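Local atomic coordinates of putative transcriptional regulator (PDB entry 3QI7), a protein that is of unknown function but has a periplasmic-binding-protein-like fold, is probably a lipoprotein, and may bind a small molecule such as a sugar. Residues G300-P305 and V364-L369; S164-K169 and N198-E203; K14-T19 and K86-I91; E246-V251 and F293-R298. All blocks are in the same frame, centred on the assembly; numbering follows the deposited sequence. Where two conformers were deposited one is given.

Interaction 1 (G300-P305 and V364-L369)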
loop_
_atom_site.group_PDB
_atom_site.type_symbol
_atom_site.label_atom_id
_atom_site.label_comp_id
_atom_site.label_asym_id
_atom_site.label_seq_id
_atom_site.Cartn_x
_atom_site.Cartn_y
_atom_site.Cartn_z
ATOM N N GLY A 300 -12.744 9.422 -2.632
ATOM C CA GLY A 300 -11.324 9.688 -2.440
ATOM C C GLY A 300 -10.402 8.478 -2.491
ATOM O O GLY A 300 -10.821 7.325 -2.686
ATOM N N GLY A 301 -9.119 8.761 -2.278
ATOM C CA GLY A 301 -8.083 7.740 -2.334
ATOM C C GLY A 301 -6.703 8.344 -2.088
ATOM O O GLY A 301 -6.574 9.357 -1.381
ATOM N N TYR A 302 -5.707 7.718 -2.692
ATOM C CA TYR A 302 -4.338 8.221 -2.781
ATOM C C TYR A 302 -3.961 8.413 -4.259
ATOM O O TYR A 302 -4.638 7.891 -5.146
ATOM C CB TYR A 302 -3.349 7.232 -2.169
ATOM C CG TYR A 302 -3.537 6.816 -0.732
ATOM C CD1 TYR A 302 -4.081 7.693 0.221
ATOM C CD2 TYR A 302 -3.095 5.569 -0.303
ATOM C CE1 TYR A 302 -4.193 7.324 1.554
ATOM C CE2 TYR A 302 -3.211 5.162 1.025
ATOM C CZ TYR A 302 -3.759 6.041 1.958
ATOM O OH TYR A 302 -3.873 5.646 3.281
ATOM N N PRO A 303 -2.867 9.147 -4.552
ATOM C CA PRO A 303 -2.379 9.226 -5.924
ATOM C C PRO A 303 -1.983 7.871 -6.526
ATOM O O PRO A 303 -1.983 7.715 -7.756
ATOM C CB PRO A 303 -1.112 10.112 -5.791
ATOM C CG PRO A 303 -1.357 10.907 -4.643
ATOM C CD PRO A 303 -2.070 10.010 -3.676
HETATM N N MSE A 304 -1.601 6.922 -5.674
HETATM C CA MSE A 304 -1.236 5.572 -6.119
HETATM C C MSE A 304 -1.452 4.558 -4.999
HETATM O O MSE A 304 -1.489 4.940 -3.839
HETATM C CB MSE A 304 0.222 5.515 -6.645
HETATM C CG MSE A 304 1.306 6.129 -5.779
HETATM SE SE MSE A 304 3.049 6.371 -6.697
HETATM C CE MSE A 304 3.374 4.608 -7.423
ATOM N N PRO A 305 -1.586 3.268 -5.342
ATOM C CA PRO A 305 -1.784 2.317 -4.264
ATOM C C PRO A 305 -0.532 2.148 -3.450
ATOM O O PRO A 305 0.544 2.308 -3.981
ATOM C CB PRO A 305 -2.082 1.008 -4.970
ATOM C CG PRO A 305 -2.011 1.303 -6.492
ATOM C CD PRO A 305 -1.419 2.625 -6.665
ATOM N N VAL A 364 3.980 5.344 6.592
ATOM C CA VAL A 364 3.650 6.433 5.680
ATOM C C VAL A 364 2.162 6.473 5.392
ATOM O O VAL A 364 1.523 5.433 5.332
ATOM C CB VAL A 364 4.477 6.335 4.336
ATOM C CG1 VAL A 364 4.398 4.973 3.724
ATOM C CG2 VAL A 364 4.049 7.384 3.303
ATOM N N ILE A 365 1.626 7.680 5.246
ATOM C CA ILE A 365 0.274 7.906 4.749
ATOM C C ILE A 365 0.465 8.881 3.616
ATOM O O ILE A 365 1.156 9.869 3.793
ATOM C CB ILE A 365 -0.681 8.581 5.805
ATOM C CG1 ILE A 365 -0.869 7.694 7.051
ATOM C CG2 ILE A 365 -2.062 8.938 5.157
ATOM C CD1 ILE A 365 -1.539 6.356 6.807
ATOM N N LEU A 366 -0.115 8.611 2.462
ATOM C CA LEU A 366 0.001 9.554 1.329
ATOM C C LEU A 366 -1.053 10.648 1.426
ATOM O O LEU A 366 -2.076 10.460 2.076
ATOM C CB LEU A 366 -0.173 8.805 -0.003
ATOM C CG LEU A 366 0.900 7.755 -0.231
ATOM C CD1 LEU A 366 0.624 6.992 -1.553
ATOM C CD2 LEU A 366 2.285 8.422 -0.251
ATOM N N SER A 367 -0.794 11.774 0.770
ATOM C CA SER A 367 -1.755 12.851 0.666
ATOM C C SER A 367 -3.006 12.375 -0.011
ATOM O O SER A 367 -2.995 11.468 -0.824
ATOM C CB SER A 367 -1.213 14.052 -0.102
ATOM O OG SER A 367 -0.355 14.807 0.723
ATOM N N GLN A 368 -4.099 13.005 0.373
ATOM C CA GLN A 368 -5.408 12.666 -0.109
ATOM C C GLN A 368 -5.558 13.041 -1.575
ATOM O O GLN A 368 -5.146 14.103 -2.006
ATOM C CB GLN A 368 -6.460 13.433 0.697
ATOM C CG GLN A 368 -7.868 13.093 0.296
ATOM C CD GLN A 368 -8.904 13.909 1.043
ATOM O OE1 GLN A 368 -8.742 15.105 1.217
ATOM N NE2 GLN A 368 -10.005 13.281 1.391
ATOM N N LEU A 369 -6.235 12.188 -2.324
ATOM C CA LEU A 369 -6.719 12.569 -3.647
ATOM C C LEU A 369 -8.223 12.481 -3.614
ATOM O O LEU A 369 -8.764 11.477 -3.150
ATOM C CB LEU A 369 -6.119 11.631 -4.710
ATOM C CG LEU A 369 -6.685 11.816 -6.131
ATOM C CD1 LEU A 369 -6.222 13.165 -6.721
ATOM C CD2 LEU A 369 -6.266 10.651 -7.028
#
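A short antiparallel pairing ties strand 300-301 to the far end of strand 361-370 in this periplasmic-binding-protein-like fold. The chain 300-305 then runs on into helix 306-324, with P305 in the N-cap position. On the second segment, V364 faces that helix and pairs through its backbone with G137. I365 meets Y302 obliquely: CG2, anti to the backbone N, stands 4.2 Å from the Y302 OH. L366 carries most of the apolar contact. It points toward the other segment, so CB itself sits 3.9 Å above the plane of the Y302 ring, offset toward the rim, in a CH-pi contact, and the two side chains cross at about a right angle. With CG beside the backbone N (chi1 -62°), L366 CD1 reaches on to within 3.7 Å of M304 O, which lies in the ring plane at the edge of Y302. The carbonyl of L366 turns instead to R150 of helix 140-153. S367 offers backbone rather than side chain: its O is 3.3 Å from P303 CD, and this buried oxygen has no hydrogen-bonding partner in the model. Q368 turns its side chain away, while its CA passes close to G301 O. L369 closes the contact with its backbone, while its CD2 lies 3.7 Å from Y302 O. L369 N donates almost straight to G301 O at 3.0 Å, though from well above that carbonyl's plane. The return bond, G301 N to L369 O at 2.9 Å, lies in the carbonyl plane but is bent to 135° at the hydrogen.

Interaction 2 (S164-K169 and N198-E203)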
loop_
_atom_site.group_PDB
_atom_site.type_symbol
_atom_site.label_atom_id
_atom_site.label_comp_id
_atom_site.label_asym_id
_atom_site.label_seq_id
_atom_site.Cartn_x
_atom_site.Cartn_y
_atom_site.Cartn_z
ATOM N N SER A 164 -16.929 -8.400 8.960
ATOM C CA SER A 164 -17.436 -9.606 9.632
ATOM C C SER A 164 -16.714 -9.812 10.973
ATOM O O SER A 164 -15.639 -9.282 11.172
ATOM C CB SER A 164 -17.217 -10.838 8.753
ATOM O OG SER A 164 -15.866 -11.283 8.795
ATOM N N THR A 165 -17.262 -10.639 11.865
ATOM C CA THR A 165 -16.566 -10.879 13.136
ATOM C C THR A 165 -15.265 -11.674 12.921
ATOM O O THR A 165 -14.291 -11.465 13.664
ATOM C CB THR A 165 -17.490 -11.483 14.193
ATOM O OG1 THR A 165 -18.091 -12.677 13.713
ATOM C CG2 THR A 165 -18.597 -10.494 14.541
ATOM N N ASP A 166 -15.216 -12.507 11.866
ATOM C CA ASP A 166 -13.954 -13.117 11.436
ATOM C C ASP A 166 -12.928 -12.090 10.961
ATOM O O ASP A 166 -11.743 -12.205 11.312
ATOM C CB ASP A 166 -14.156 -14.155 10.345
ATOM C CG ASP A 166 -14.765 -15.477 10.866
ATOM O OD1 ASP A 166 -14.881 -15.696 12.081
ATOM O OD2 ASP A 166 -15.117 -16.310 10.037
ATOM N N ASP A 167 -13.366 -11.103 10.166
ATOM C CA ASP A 167 -12.486 -9.978 9.772
ATOM C C ASP A 167 -11.856 -9.280 10.979
ATOM O O ASP A 167 -10.685 -8.904 10.935
ATOM C CB ASP A 167 -13.221 -8.890 8.952
ATOM C CG ASP A 167 -13.674 -9.356 7.582
ATOM O OD1 ASP A 167 -12.951 -10.134 6.893
ATOM O OD2 ASP A 167 -14.763 -8.895 7.161
ATOM N N LEU A 168 -12.644 -9.078 12.028
ATOM C CA LEU A 168 -12.154 -8.441 13.250
ATOM C C LEU A 168 -11.072 -9.241 14.025
ATOM O O LEU A 168 -10.500 -8.702 14.987
ATOM C CB LEU A 168 -13.326 -8.073 14.174
ATOM C CG LEU A 168 -14.379 -7.081 13.625
ATOM C CD1 LEU A 168 -15.407 -6.743 14.691
ATOM C CD2 LEU A 168 -13.742 -5.798 13.126
ATOM N N LYS A 169 -10.808 -10.500 13.632
ATOM C CA LYS A 169 -9.720 -11.314 14.202
ATOM C C LYS A 169 -8.372 -10.857 13.668
ATOM O O LYS A 169 -7.334 -11.089 14.287
ATOM C CB LYS A 169 -9.888 -12.804 13.847
ATOM C CG LYS A 169 -11.181 -13.460 14.334
ATOM C CD LYS A 169 -11.192 -14.991 14.077
ATOM C CE LYS A 169 -10.965 -15.341 12.598
ATOM N NZ LYS A 169 -11.394 -16.727 12.258
ATOM N N ASN A 198 -20.017 -13.608 8.083
ATOM C CA ASN A 198 -18.760 -14.282 7.822
ATOM C C ASN A 198 -18.779 -14.945 6.465
ATOM O O ASN A 198 -19.781 -15.537 6.074
ATOM C CB ASN A 198 -18.476 -15.361 8.879
ATOM C CG ASN A 198 -18.026 -14.783 10.191
ATOM O OD1 ASN A 198 -17.424 -13.724 10.248
ATOM N ND2 ASN A 198 -18.290 -15.501 11.255
ATOM N N ILE A 199 -17.672 -14.838 5.743
ATOM C CA ILE A 199 -17.561 -15.453 4.434
ATOM C C ILE A 199 -16.807 -16.760 4.620
ATOM O O ILE A 199 -15.589 -16.760 4.789
ATOM C CB ILE A 199 -16.859 -14.535 3.445
ATOM C CG1 ILE A 199 -17.666 -13.227 3.317
ATOM C CG2 ILE A 199 -16.695 -15.237 2.077
ATOM C CD1 ILE A 199 -17.110 -12.202 2.322
ATOM N N ASN A 200 -17.536 -17.869 4.657
ATOM C CA ASN A 200 -16.900 -19.180 4.795
ATOM C C ASN A 200 -16.829 -19.949 3.477
ATOM O O ASN A 200 -15.928 -20.760 3.277
ATOM C CB ASN A 200 -17.612 -19.993 5.873
ATOM C CG ASN A 200 -17.436 -19.383 7.259
ATOM O OD1 ASN A 200 -18.410 -19.152 7.982
ATOM N ND2 ASN A 200 -16.185 -19.090 7.622
ATOM N N THR A 201 -17.796 -19.698 2.598
ATOM C CA THR A 201 -17.827 -20.273 1.257
ATOM C C THR A 201 -18.177 -19.159 0.267
ATOM O O THR A 201 -18.511 -18.037 0.676
ATOM C CB THR A 201 -18.882 -21.393 1.155
ATOM O OG1 THR A 201 -20.194 -20.815 1.175
ATOM C CG2 THR A 201 -18.739 -22.418 2.307
ATOM N N GLU A 202 -18.112 -19.466 -1.028
ATOM C CA GLU A 202 -18.462 -18.485 -2.068
ATOM C C GLU A 202 -19.951 -18.100 -1.992
ATOM O O GLU A 202 -20.325 -16.982 -2.318
ATOM C CB GLU A 202 -18.131 -19.051 -3.449
ATOM C CG GLU A 202 -18.242 -18.074 -4.623
ATOM C CD GLU A 202 -17.040 -17.155 -4.754
ATOM O OE1 GLU A 202 -16.095 -17.261 -3.943
ATOM O OE2 GLU A 202 -17.049 -16.321 -5.675
ATOM N N GLU A 203 -20.793 -19.031 -1.561
ATOM C CA GLU A 203 -22.220 -18.755 -1.390
ATOM C C GLU A 203 -22.452 -17.552 -0.452
ATOM O O GLU A 203 -23.415 -16.814 -0.620
ATOM C CB GLU A 203 -22.941 -19.971 -0.811
ATOM C CG GLU A 203 -24.472 -19.826 -0.787
ATOM C CD GLU A 203 -25.210 -20.998 -0.141
ATOM O OE1 GLU A 203 -24.579 -21.986 0.287
ATOM O OE2 GLU A 203 -26.447 -20.922 -0.062
HETATM O O HOH W 1 -15.774 -13.157 6.879
HETATM O O HOH W 2 -14.496 -15.864 7.554
HETATM O O HOH W 3 -16.867 -18.460 10.285
#
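S164 OG is held by two firm bonds and perhaps a weak third. S164 OG accepts from D167 N at 2.9 Å, making an ST motif, and shares a hydrogen bond with a water 2.7 Å away. The third link, from S164 OG to N198 OD1, is weak, and its proton has another acceptor within reach. D167 repays the grip on the serine, since its OD2 accepts from S164 N, and this exchange probably steadies the start of the loop. Across the contact the firmest direct bond runs from D166 N to N198 OD1 at 3.0 Å, in the amide plane and on a lone pair. The D166 carboxylate lies against the N198 amide, the two planes only 8° apart and stacked, with D166 OD2 3.3 Å from N198 CG. This is face-to-face packing rather than hydrogen bonding. In both residues CG stands anti to the carbonyl carbon, and the side chains cross at about a right angle. Two waters donate to D166 OD2: one bridges to I199 O, the other accepts from N200 ND2 at 2.8 Å. The water on S164 OG likewise accepts from I199 N, so solvent completes much of this surface contact. On the outer side, K169 NZ makes a long salt bridge with D166 OD1. The two loops follow the neighbouring parallel strands 159-164 and 191-196 of a beta-alpha-beta unit whose crossover is helix 171-186. S164 and T165 also touch strand 191-196, and the second loop leads into helix 203-223, on which I199 packs.

Interaction 3 (K14-T19 and K86-I91)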
loop_
_atom_site.group_PDB
_atom_site.type_symbol
_atom_site.label_atom_id
_atom_site.label_comp_id
_atom_site.label_asym_id
_atom_site.label_seq_id
_atom_site.Cartn_x
_atom_site.Cartn_y
_atom_site.Cartn_z
ATOM N N LYS A 14 23.623 -3.847 -8.851
ATOM C CA LYS A 14 22.246 -4.366 -8.948
ATOM C C LYS A 14 21.462 -4.073 -7.655
ATOM O O LYS A 14 22.014 -4.128 -6.537
ATOM C CB LYS A 14 22.249 -5.874 -9.226
ATOM C CG LYS A 14 22.935 -6.307 -10.527
ATOM C CD LYS A 14 22.772 -7.815 -10.726
ATOM C CE LYS A 14 23.454 -8.322 -12.007
ATOM N NZ LYS A 14 23.937 -9.713 -11.799
ATOM N N VAL A 15 20.202 -3.706 -7.828
ATOM C CA VAL A 15 19.238 -3.646 -6.740
ATOM C C VAL A 15 18.312 -4.847 -6.901
ATOM O O VAL A 15 17.535 -4.921 -7.848
ATOM C CB VAL A 15 18.431 -2.337 -6.768
ATOM C CG1 VAL A 15 17.414 -2.308 -5.612
ATOM C CG2 VAL A 15 19.383 -1.114 -6.660
ATOM N N ALA A 16 18.425 -5.808 -6.001
ATOM C CA ALA A 16 17.576 -6.988 -6.072
ATOM C C ALA A 16 16.245 -6.653 -5.412
ATOM O O ALA A 16 16.242 -6.041 -4.351
ATOM C CB ALA A 16 18.250 -8.192 -5.380
ATOM N N VAL A 17 15.139 -7.054 -6.044
ATOM C CA VAL A 17 13.811 -6.790 -5.548
ATOM C C VAL A 17 13.013 -8.088 -5.513
ATOM O O VAL A 17 12.771 -8.706 -6.550
ATOM C CB VAL A 17 13.058 -5.729 -6.413
ATOM C CG1 VAL A 17 11.740 -5.410 -5.789
ATOM C CG2 VAL A 17 13.907 -4.446 -6.550
ATOM N N VAL A 18 12.594 -8.484 -4.308
ATOM C CA VAL A 18 11.878 -9.730 -4.092
ATOM C C VAL A 18 10.379 -9.471 -3.970
ATOM O O VAL A 18 9.933 -8.665 -3.125
ATOM C CB VAL A 18 12.382 -10.410 -2.797
ATOM C CG1 VAL A 18 11.652 -11.773 -2.560
ATOM C CG2 VAL A 18 13.877 -10.553 -2.852
ATOM N N THR A 19 9.596 -10.127 -4.820
ATOM C CA THR A 19 8.155 -10.045 -4.734
ATOM C C THR A 19 7.542 -11.439 -4.815
ATOM O O THR A 19 8.214 -12.395 -5.198
ATOM C CB THR A 19 7.546 -9.220 -5.883
ATOM O OG1 THR A 19 7.534 -9.995 -7.074
ATOM C CG2 THR A 19 8.336 -7.914 -6.140
ATOM N N LYS A 86 28.321 -10.488 -6.608
ATOM C CA LYS A 86 29.171 -9.385 -6.185
ATOM C C LYS A 86 28.634 -8.001 -6.570
ATOM O O LYS A 86 29.026 -6.991 -5.974
ATOM C CB LYS A 86 30.575 -9.599 -6.773
ATOM C CG LYS A 86 31.612 -8.549 -6.422
ATOM C CD LYS A 86 33.018 -9.174 -6.353
ATOM C CE LYS A 86 34.133 -8.157 -6.565
ATOM N NZ LYS A 86 33.837 -6.822 -5.963
ATOM N N GLU A 87 27.742 -7.951 -7.558
ATOM C CA GLU A 87 27.202 -6.684 -8.040
ATOM C C GLU A 87 25.937 -6.239 -7.283
ATOM O O GLU A 87 25.585 -5.062 -7.328
ATOM C CB GLU A 87 26.909 -6.794 -9.545
ATOM C CG GLU A 87 28.129 -7.240 -10.363
ATOM C CD GLU A 87 27.931 -7.027 -11.857
ATOM O OE1 GLU A 87 26.906 -7.498 -12.386
ATOM O OE2 GLU A 87 28.795 -6.384 -12.493
ATOM N N VAL A 88 25.267 -7.180 -6.608
ATOM C CA VAL A 88 24.122 -6.880 -5.743
ATOM C C VAL A 88 24.578 -6.053 -4.549
ATOM O O VAL A 88 25.353 -6.526 -3.694
ATOM C CB VAL A 88 23.380 -8.168 -5.263
ATOM C CG1 VAL A 88 22.259 -7.830 -4.231
ATOM C CG2 VAL A 88 22.773 -8.912 -6.453
ATOM N N GLN A 89 24.094 -4.805 -4.511
ATOM C CA GLN A 89 24.431 -3.863 -3.463
ATOM C C GLN A 89 23.242 -3.458 -2.577
ATOM O O GLN A 89 23.444 -2.801 -1.550
ATOM C CB GLN A 89 25.080 -2.626 -4.073
ATOM C CG GLN A 89 26.363 -2.913 -4.831
ATOM C CD GLN A 89 27.471 -3.396 -3.916
ATOM O OE1 GLN A 89 27.452 -3.112 -2.723
ATOM N NE2 GLN A 89 28.436 -4.138 -4.466
ATOM N N ALA A 90 22.021 -3.866 -2.945
ATOM C CA ALA A 90 20.877 -3.666 -2.072
ATOM C C ALA A 90 19.823 -4.736 -2.343
ATOM O O ALA A 90 19.701 -5.238 -3.475
ATOM C CB ALA A 90 20.292 -2.247 -2.258
ATOM N N ILE A 91 19.097 -5.105 -1.292
ATOM C CA ILE A 91 17.952 -6.011 -1.421
ATOM C C ILE A 91 16.689 -5.373 -0.837
ATOM O O ILE A 91 16.662 -5.007 0.337
ATOM C CB ILE A 91 18.198 -7.382 -0.733
ATOM C CG1 ILE A 91 19.460 -8.054 -1.286
ATOM C CG2 ILE A 91 16.994 -8.299 -0.942
ATOM C CD1 ILE A 91 19.895 -9.291 -0.498
#
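The buried part of this parallel strand pair is close and regular, whereas its beginning, at K14 and E87, opens toward solvent, where the side chains meet only loosely. A16 N donates to A90 O at 2.9 Å in the carbonyl plane, and the A16 carbonyl receives a CA-H...O contact from I91. The methyl A16 CB touches both V88 CG1 at 4.2 Å and I91 CG1 at 4.3 Å, all three side chains on one face of the sheet. V18 CG2 extends this row by touching I91 CG2. On the other face V15 CG1 meets A90 CB at 4.4 Å. Between K14 and V15 the register slips by one residue, a beta bulge: Q89 N donates to K14 O at 3.0 Å, while the buried A90 N is left with no partner in the model. The axes of strands 14-19 and 88-91 are turned 33° from one another, as in a twisted parallel sheet. Toward the solvent side, K14 N still bonds E87 O at 2.8 Å, but approaches from 49° above the carbonyl plane. There the K14 side chain, extended until it bends at chi4, crosses E87 obliquely, its CE 3.6 Å from E87 OE1. The NZ-to-OE1 salt bridge is long, and the stronger partner of the K14 ammonium is D85. In the fold, strand 13-19 lies between strands 57-63 and 88-94, all parallel, and V15 and V17 also pair with the former through their backbones. Helix 306-324 covers the face of V15, V17 and A90, and helix 26-42 packs beside it on V17 and T19.

Interaction 4 (E246-V251 and F293-R298)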
loop_
_atom_site.group_PDB
_atom_site.type_symbol
_atom_site.label_atom_id
_atom_site.label_comp_id
_atom_site.label_asym_id
_atom_site.label_seq_id
_atom_site.Cartn_x
_atom_site.Cartn_y
_atom_site.Cartn_z
ATOM N N GLU A 246 -25.684 5.400 -6.830
ATOM C CA GLU A 246 -27.140 5.511 -6.744
ATOM C C GLU A 246 -27.588 6.461 -5.627
ATOM O O GLU A 246 -28.422 7.336 -5.843
ATOM C CB GLU A 246 -27.734 4.107 -6.523
ATOM C CG GLU A 246 -29.271 4.007 -6.499
ATOM C CD GLU A 246 -29.763 2.789 -5.704
ATOM O OE1 GLU A 246 -29.117 1.723 -5.796
ATOM O OE2 GLU A 246 -30.765 2.910 -4.972
ATOM N N LEU A 247 -27.025 6.313 -4.435
ATOM C CA LEU A 247 -27.508 7.059 -3.245
ATOM C C LEU A 247 -26.696 8.334 -2.938
ATOM O O LEU A 247 -27.127 9.182 -2.135
ATOM C CB LEU A 247 -27.523 6.137 -2.012
ATOM C CG LEU A 247 -28.533 4.979 -1.964
ATOM C CD1 LEU A 247 -28.420 4.214 -0.626
ATOM C CD2 LEU A 247 -29.968 5.461 -2.165
ATOM N N LYS A 248 -25.511 8.430 -3.534
ATOM C CA LYS A 248 -24.716 9.647 -3.623
ATOM C C LYS A 248 -24.145 10.044 -2.285
ATOM O O LYS A 248 -24.069 11.217 -1.935
ATOM C CB LYS A 248 -25.488 10.788 -4.269
ATOM C CG LYS A 248 -26.091 10.430 -5.625
ATOM C CD LYS A 248 -25.567 11.347 -6.702
ATOM C CE LYS A 248 -26.425 11.288 -7.961
ATOM N NZ LYS A 248 -26.034 10.129 -8.797
ATOM N N TYR A 249 -23.705 9.027 -1.556
ATOM C CA TYR A 249 -23.076 9.229 -0.275
ATOM C C TYR A 249 -21.578 9.406 -0.470
ATOM O O TYR A 249 -21.128 9.611 -1.600
ATOM C CB TYR A 249 -23.447 8.089 0.709
ATOM C CG TYR A 249 -23.247 6.662 0.245
ATOM C CD1 TYR A 249 -21.989 6.085 0.195
ATOM C CD2 TYR A 249 -24.339 5.866 -0.084
ATOM C CE1 TYR A 249 -21.810 4.731 -0.172
ATOM C CE2 TYR A 249 -24.176 4.531 -0.478
ATOM C CZ TYR A 249 -22.930 3.971 -0.528
ATOM O OH TYR A 249 -22.816 2.655 -0.906
ATOM N N ILE A 250 -20.822 9.382 0.619
ATOM C CA ILE A 250 -19.377 9.565 0.561
ATOM C C ILE A 250 -18.629 8.239 0.749
ATOM O O ILE A 250 -19.001 7.417 1.595
ATOM C CB ILE A 250 -18.887 10.565 1.650
ATOM C CG1 ILE A 250 -19.534 11.938 1.474
ATOM C CG2 ILE A 250 -17.400 10.712 1.634
ATOM C CD1 ILE A 250 -19.715 12.695 2.820
ATOM N N VAL A 251 -17.595 8.034 -0.057
ATOM C CA VAL A 251 -16.641 6.935 0.142
ATOM C C VAL A 251 -15.233 7.532 0.134
ATOM O O VAL A 251 -14.544 7.614 -0.900
ATOM C CB VAL A 251 -16.800 5.809 -0.904
ATOM C CG1 VAL A 251 -15.914 4.619 -0.536
ATOM C CG2 VAL A 251 -18.297 5.424 -1.026
ATOM N N PHE A 293 -21.196 11.430 -13.298
ATOM C CA PHE A 293 -22.144 10.675 -12.496
ATOM C C PHE A 293 -22.656 11.496 -11.296
ATOM O O PHE A 293 -23.320 10.965 -10.408
ATOM C CB PHE A 293 -21.518 9.360 -11.977
ATOM C CG PHE A 293 -21.078 8.381 -13.063
ATOM C CD1 PHE A 293 -21.588 8.436 -14.368
ATOM C CD2 PHE A 293 -20.174 7.364 -12.738
ATOM C CE1 PHE A 293 -21.177 7.523 -15.329
ATOM C CE2 PHE A 293 -19.753 6.451 -13.699
ATOM C CZ PHE A 293 -20.265 6.531 -15.004
ATOM N N GLY A 294 -22.343 12.781 -11.256
ATOM C CA GLY A 294 -22.809 13.641 -10.161
ATOM C C GLY A 294 -22.097 13.329 -8.850
ATOM O O GLY A 294 -22.658 13.529 -7.780
HETATM N N MSE A 295 -20.860 12.858 -8.935
HETATM C CA MSE A 295 -20.134 12.388 -7.737
HETATM C C MSE A 295 -18.862 13.160 -7.407
HETATM O O MSE A 295 -17.998 12.673 -6.645
HETATM C CB MSE A 295 -19.825 10.901 -7.876
HETATM C CG MSE A 295 -21.040 10.021 -7.822
HETATM SE SE MSE A 295 -21.877 10.042 -6.120
HETATM C CE MSE A 295 -20.510 9.071 -5.054
ATOM N N SER A 296 -18.734 14.373 -7.917
ATOM C CA SER A 296 -17.559 15.193 -7.593
ATOM C C SER A 296 -17.488 15.504 -6.089
ATOM O O SER A 296 -18.494 15.768 -5.424
ATOM C CB SER A 296 -17.520 16.478 -8.436
ATOM O OG SER A 296 -17.135 16.159 -9.784
ATOM N N ASN A 297 -16.271 15.421 -5.575
ATOM C CA ASN A 297 -15.965 15.614 -4.182
ATOM C C ASN A 297 -16.652 14.614 -3.224
ATOM O O ASN A 297 -16.739 14.890 -2.042
ATOM C CB ASN A 297 -16.211 17.067 -3.789
ATOM C CG ASN A 297 -15.401 18.062 -4.661
ATOM O OD1 ASN A 297 -15.963 18.772 -5.495
ATOM N ND2 ASN A 297 -14.091 18.099 -4.470
ATOM N N ARG A 298 -17.077 13.443 -3.734
ATOM C CA ARG A 298 -17.672 12.373 -2.908
ATOM C C ARG A 298 -16.804 11.129 -2.705
ATOM O O ARG A 298 -17.085 10.315 -1.825
ATOM C CB ARG A 298 -19.006 11.946 -3.530
ATOM C CG ARG A 298 -19.987 13.094 -3.783
ATOM C CD ARG A 298 -20.312 13.851 -2.507
ATOM N NE ARG A 298 -21.345 13.194 -1.709
ATOM C CZ ARG A 298 -21.878 13.704 -0.605
ATOM N NH1 ARG A 298 -21.431 14.859 -0.108
ATOM N NH2 ARG A 298 -22.837 13.039 0.029
#
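The R298 guanidinium lies flat against I250, whose CG1 sits 3.6 Å above the plane, over its centre, the two side chains crossing at about a right angle. Bends at chi2 and chi3 fold the arginine back so that its edge meets K248 O. R298 NH2 donates to K248 O at 2.9 Å, on a lone pair, and NE adds a weak bond to the same atom. NH2 also makes a salt bridge with D226, which probably offsets the arginine's charge. The K248 side chain reaches the opposite way: NZ donates to F293 O at 3.3 Å and to L245 O, so it joins the ends of two helices. Between these polar links the selenomethionine M295 is curled by bends at chi2 and chi3. Its SE rests 3.8 Å from K248 CA and its CE 3.6 Å from Y249 O. V251 N donates to R298 O at 2.9 Å, nearly along the C=O axis. The loop owes its shape to two classic elements: a Schellman motif, with G294 at C-prime and positive phi, ends helix 279-292, and a type II beta turn from M295 to R298 follows it.

Interactions 1 and 4 are the only pair that touch: V251 O lies 3.1 Å from G300 N, a probable hydrogen bond, and their centres are 18 Å apart. Interaction 3 belongs to the same mixed sheet as interaction 1, though the nearest atoms are about 13 Å apart, and helix 306-324 borders both. Interactions 3 and 4 lie on opposite sides of the chain's centre, 44 Å between centres. Interaction 2 joins loops at the ends of strands of the separate three-stranded sheet, which interaction 4 also borders through I250; its centre is 28 Å from those of interactions 1 and 4. Residues 300-301 join the mixed sheet directly after the loop of interaction 4, consistent with an interlobe connection of a binding-protein fold.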